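Local coordinates for SMI1/KNR4 family protein (Pseudomonas syringae pv. tomato, PDB 2PAG) that is of unknown function but binds calcium and belongs to the SMI1/KNR4 (SUKH) family, at residues K43-T48 against H126-V131; A76-L81 against L87-Q92. One frame throughout, in Å; residues are numbered along the deposited sequence.

Contact 1. Residues K43-T48 against H126-V131; sequences KEFLLT and HWARDV
F45 on helix 40-49 reaches across to A128 and W127 on helix 124-132, and its ring makes the whole of this small apolar contact, which buries 82 Å² counting both sides. The two backbones stay well apart, with F45 CA 8.9 Å from A128 CA, and the phenyl ring spans much of that interval. With CG swung anti to the backbone N (chi1 169°), the side chain carries the ring out from its own helix toward A128 and W127. The methyl of A128 comes to the rim of the phenyl, near the ring plane, where F45 CE1 lies 4.2 Å from A128 CB. Next to it the six-membered end of the indole approaches F45 obliquely, W127 CZ3 standing 4.4 Å from F45 CZ; relative to the indole, F45 CZ lies at the edge, close to the ring plane. Both approaches are loose van der Waals contacts. In the SMI1/KNR4 fold of this protein the pairing joins two helices, one from the N-terminal half and the other near the C-terminus, beside strands 88-93 and 96-100 of the antiparallel sheet, where I90, C91 and Y98 meet the W127 ring. P59 and I90 lie against both aromatic side chains, while W121 meets W127 edge-to-face. One face of the indole is covered from within its own helix by V131, whose CB lies 3.5 Å above the plane, nearer the ring's margin than its centre. The same two helices are tied together nearby by a hydrogen bond between E44 OE1 and W125 NE1, with the side chain of T48 also touching W125 and that of F45 resting on V124.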
# COMPACT_ATOMS: atom_id res chain seq x y z
N LYS A 43 -1.15 -6.56 -5.45
CA LYS A 43 -0.71 -7.78 -4.79
C LYS A 43 0.77 -8.02 -5.08
O LYS A 43 1.52 -8.46 -4.21
CB LYS A 43 -1.54 -8.96 -5.31
CG LYS A 43 -1.33 -10.26 -4.57
CD LYS A 43 -2.52 -11.19 -4.76
CE LYS A 43 -2.79 -11.46 -6.24
NZ LYS A 43 -3.97 -12.35 -6.43
N GLU A 44 1.18 -7.71 -6.30
CA GLU A 44 2.58 -7.87 -6.71
C GLU A 44 3.45 -6.94 -5.87
O GLU A 44 4.53 -7.33 -5.42
CB GLU A 44 2.71 -7.53 -8.19
CG GLU A 44 4.09 -7.69 -8.77
CD GLU A 44 4.08 -7.46 -10.26
OE1 GLU A 44 3.71 -6.35 -10.67
OE2 GLU A 44 4.45 -8.40 -11.00
N PHE A 45 2.98 -5.72 -5.65
CA PHE A 45 3.69 -4.75 -4.84
C PHE A 45 3.87 -5.32 -3.42
O PHE A 45 4.97 -5.34 -2.86
CB PHE A 45 2.87 -3.45 -4.80
CG PHE A 45 3.35 -2.44 -3.80
CD1 PHE A 45 4.26 -1.45 -4.18
CD2 PHE A 45 2.85 -2.45 -2.51
CE1 PHE A 45 4.65 -0.47 -3.27
CE2 PHE A 45 3.24 -1.47 -1.58
CZ PHE A 45 4.15 -0.48 -1.97
N LEU A 46 2.78 -5.80 -2.84
CA LEU A 46 2.86 -6.36 -1.49
C LEU A 46 3.81 -7.56 -1.40
O LEU A 46 4.53 -7.72 -0.41
CB LEU A 46 1.46 -6.77 -1.02
CG LEU A 46 0.48 -5.61 -0.82
CD1 LEU A 46 -0.90 -6.17 -0.49
CD2 LEU A 46 0.97 -4.70 0.30
N LEU A 47 3.83 -8.39 -2.44
CA LEU A 47 4.68 -9.57 -2.44
C LEU A 47 6.15 -9.31 -2.76
O LEU A 47 6.99 -10.19 -2.54
CB LEU A 47 4.13 -10.60 -3.43
CG LEU A 47 2.78 -11.23 -3.09
CD1 LEU A 47 2.18 -11.89 -4.32
CD2 LEU A 47 2.95 -12.24 -1.96
N THR A 48 6.46 -8.12 -3.25
CA THR A 48 7.83 -7.80 -3.63
C THR A 48 8.55 -6.67 -2.90
O THR A 48 9.77 -6.69 -2.79
CB THR A 48 7.90 -7.48 -5.13
OG1 THR A 48 7.13 -6.31 -5.42
CG2 THR A 48 7.34 -8.63 -5.93
N HIS A 126 3.59 3.09 -10.64
CA HIS A 126 3.79 4.50 -11.00
C HIS A 126 3.83 5.29 -9.70
O HIS A 126 4.62 6.21 -9.53
CB HIS A 126 2.63 5.03 -11.85
CG HIS A 126 2.68 4.59 -13.28
ND1 HIS A 126 2.30 3.33 -13.68
CD2 HIS A 126 3.07 5.24 -14.40
CE1 HIS A 126 2.44 3.23 -14.99
NE2 HIS A 126 2.91 4.38 -15.45
N TRP A 127 2.94 4.92 -8.78
CA TRP A 127 2.88 5.58 -7.49
C TRP A 127 4.17 5.34 -6.70
O TRP A 127 4.70 6.26 -6.08
CB TRP A 127 1.69 5.04 -6.69
CG TRP A 127 1.60 5.65 -5.33
CD1 TRP A 127 1.05 6.86 -5.00
CD2 TRP A 127 2.16 5.13 -4.12
NE1 TRP A 127 1.25 7.13 -3.66
CE2 TRP A 127 1.93 6.08 -3.10
CE3 TRP A 127 2.85 3.95 -3.80
CZ2 TRP A 127 2.36 5.88 -1.78
CZ3 TRP A 127 3.28 3.76 -2.49
CH2 TRP A 127 3.03 4.72 -1.50
N ALA A 128 4.67 4.11 -6.73
CA ALA A 128 5.90 3.79 -6.01
C ALA A 128 7.08 4.58 -6.55
O ALA A 128 7.92 5.07 -5.79
CB ALA A 128 6.17 2.30 -6.10
N ARG A 129 7.15 4.69 -7.87
CA ARG A 129 8.24 5.39 -8.54
C ARG A 129 8.13 6.90 -8.46
O ARG A 129 9.11 7.58 -8.16
CB ARG A 129 8.28 4.98 -10.01
CG ARG A 129 9.43 5.61 -10.79
CD ARG A 129 9.26 5.38 -12.28
NE ARG A 129 8.13 6.13 -12.81
CZ ARG A 129 7.54 5.86 -13.97
NH1 ARG A 129 7.96 4.84 -14.71
NH2 ARG A 129 6.52 6.59 -14.38
N ASP A 130 6.94 7.42 -8.71
CA ASP A 130 6.74 8.86 -8.73
C ASP A 130 6.34 9.53 -7.42
O ASP A 130 6.41 10.76 -7.31
CB ASP A 130 5.75 9.21 -9.85
CG ASP A 130 6.17 8.64 -11.20
OD1 ASP A 130 7.40 8.51 -11.43
OD2 ASP A 130 5.30 8.32 -12.03
N VAL A 131 5.92 8.75 -6.43
CA VAL A 131 5.53 9.32 -5.15
C VAL A 131 6.39 8.81 -3.99
O VAL A 131 7.05 9.59 -3.31
CB VAL A 131 4.05 9.06 -4.83
CG1 VAL A 131 3.70 9.63 -3.46
CG2 VAL A 131 3.16 9.69 -5.90

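Contact 2. Residues A76-L81 against L87-Q92; sequences ATAWDL and LIPICQ
W79 NE1 donates a hydrogen bond of 2.9 Å to the backbone carbonyl L87 O, joining helix 71-81 to the residue just ahead of strand 88-93. This is a helix-loop-strand connection of the SMI1/KNR4 fold: a short loop separates the two elements and leads into the first strand of the antiparallel sheet. The bond is fairly straight, with an N-H...O angle of 160°. L87 O lies at the edge of the indole, in its plane, and the donor stands nearly on the line of the carbonyl bond (C=O...N angle 165°). Although the CB of W79 leaves the helix without facing the strand, the indole carries NE1 over to L87 O; with chi1 at -67°, CG lies opposite the backbone C across the CA-CB bond. R85, in the connecting loop, makes a cation-pi contact with the same indole. Beside the bond, A78 and P89 point their CB atoms toward each other's segments and the helix comes nearest the strand, A78 CA being 7.5 Å from P89 CA. Y97 of the neighbouring strand also touches A78. Farther along, I90 and C91 both face Y98 in a classic beta bulge, and here the strand turns a corner. Between A78 and P89 the methyl carbon A78 CB meets the pyrrolidine carbon P89 CG at 3.7 Å.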
# COMPACT_ATOMS: atom_id res chain seq x y z
N ALA A 76 -10.09 -0.33 7.86
CA ALA A 76 -11.15 -0.01 8.81
C ALA A 76 -11.15 1.49 9.13
O ALA A 76 -12.20 2.13 9.12
CB ALA A 76 -10.97 -0.80 10.08
N THR A 77 -9.98 2.03 9.40
CA THR A 77 -9.84 3.45 9.73
C THR A 77 -10.23 4.34 8.55
O THR A 77 -10.98 5.30 8.71
CB THR A 77 -8.40 3.79 10.15
OG1 THR A 77 -8.06 3.07 11.35
CG2 THR A 77 -8.27 5.29 10.40
N ALA A 78 -9.72 4.00 7.37
CA ALA A 78 -10.01 4.79 6.17
C ALA A 78 -11.48 4.73 5.76
O ALA A 78 -12.09 5.75 5.46
CB ALA A 78 -9.11 4.31 5.01
N TRP A 79 -12.05 3.53 5.74
CA TRP A 79 -13.44 3.38 5.35
C TRP A 79 -14.36 4.08 6.35
O TRP A 79 -15.38 4.64 5.96
CB TRP A 79 -13.80 1.90 5.20
CG TRP A 79 -13.10 1.25 4.04
CD1 TRP A 79 -12.72 1.85 2.88
CD2 TRP A 79 -12.73 -0.13 3.93
NE1 TRP A 79 -12.13 0.92 2.04
CE2 TRP A 79 -12.13 -0.30 2.66
CE3 TRP A 79 -12.85 -1.24 4.77
CZ2 TRP A 79 -11.65 -1.54 2.21
CZ3 TRP A 79 -12.38 -2.47 4.33
CH2 TRP A 79 -11.78 -2.61 3.06
N ASP A 80 -14.01 4.03 7.63
CA ASP A 80 -14.83 4.70 8.64
C ASP A 80 -14.69 6.21 8.50
O ASP A 80 -15.62 6.95 8.84
CB ASP A 80 -14.42 4.29 10.06
CG ASP A 80 -15.14 3.05 10.55
OD1 ASP A 80 -16.27 2.78 10.06
OD2 ASP A 80 -14.60 2.35 11.43
N LEU A 81 -13.54 6.66 8.00
CA LEU A 81 -13.28 8.09 7.82
C LEU A 81 -13.97 8.64 6.58
O LEU A 81 -14.10 9.86 6.43
CB LEU A 81 -11.77 8.35 7.75
CG LEU A 81 -11.31 9.81 7.73
CD1 LEU A 81 -11.72 10.49 9.03
CD2 LEU A 81 -9.80 9.88 7.55
N LEU A 87 -12.43 1.15 -2.62
CA LEU A 87 -11.03 1.56 -2.74
C LEU A 87 -10.22 0.96 -1.60
O LEU A 87 -10.62 1.06 -0.43
CB LEU A 87 -10.92 3.09 -2.70
CG LEU A 87 -11.69 3.88 -3.76
CD1 LEU A 87 -11.38 5.37 -3.60
CD2 LEU A 87 -11.30 3.39 -5.16
N ILE A 88 -9.08 0.36 -1.93
CA ILE A 88 -8.21 -0.23 -0.91
C ILE A 88 -6.99 0.65 -0.69
O ILE A 88 -6.19 0.85 -1.61
CB ILE A 88 -7.71 -1.63 -1.32
CG1 ILE A 88 -8.89 -2.55 -1.63
CG2 ILE A 88 -6.87 -2.22 -0.19
CD1 ILE A 88 -8.48 -3.88 -2.22
N PRO A 89 -6.80 1.16 0.53
CA PRO A 89 -5.64 2.01 0.79
C PRO A 89 -4.30 1.33 0.54
O PRO A 89 -4.12 0.16 0.87
CB PRO A 89 -5.80 2.39 2.25
CG PRO A 89 -7.27 2.37 2.44
CD PRO A 89 -7.70 1.14 1.70
N ILE A 90 -3.37 2.06 -0.06
CA ILE A 90 -2.04 1.53 -0.27
C ILE A 90 -1.10 2.34 0.63
O ILE A 90 -0.06 1.85 1.04
CB ILE A 90 -1.57 1.60 -1.76
CG1 ILE A 90 -0.13 1.10 -1.86
CG2 ILE A 90 -1.66 3.04 -2.31
CD1 ILE A 90 0.36 0.89 -3.28
N CYS A 91 -1.49 3.57 0.97
CA CYS A 91 -0.63 4.36 1.84
C CYS A 91 -1.31 5.55 2.48
O CYS A 91 -1.89 6.39 1.81
CB CYS A 91 0.61 4.83 1.07
SG CYS A 91 1.85 5.68 2.08
N GLN A 92 -1.22 5.60 3.81
CA GLN A 92 -1.79 6.72 4.55
C GLN A 92 -0.83 7.91 4.47
O GLN A 92 0.39 7.73 4.39
CB GLN A 92 -1.98 6.32 6.01
CG GLN A 92 -2.73 7.36 6.85
CD GLN A 92 -2.76 7.00 8.32
OE1 GLN A 92 -2.70 5.83 8.69
NE2 GLN A 92 -2.88 8.02 9.17

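In the fold
Contact 1 and contact 2 lie about 17 Å apart, centre to centre, on opposite sides of the middle of the chain. In sequence, helix 40-49 comes first, then both segments of contact 2, and helix 124-132 last, so a long-range helix pairing brackets a local helix-to-strand one. Strand 88-93 connects them: I90 CD1 packs on F45 CE2 at 4.1 Å, and C91 CB lies 3.5 Å from W127 CZ2. This strand thus meets helix 71-81 and both contact 1 helices. The calcium site of E101, D103 and T105 lies nearer contact 2: the L87 side chain touches E101 and is about 8 Å from a calcium ion, against about 13 Å for W127.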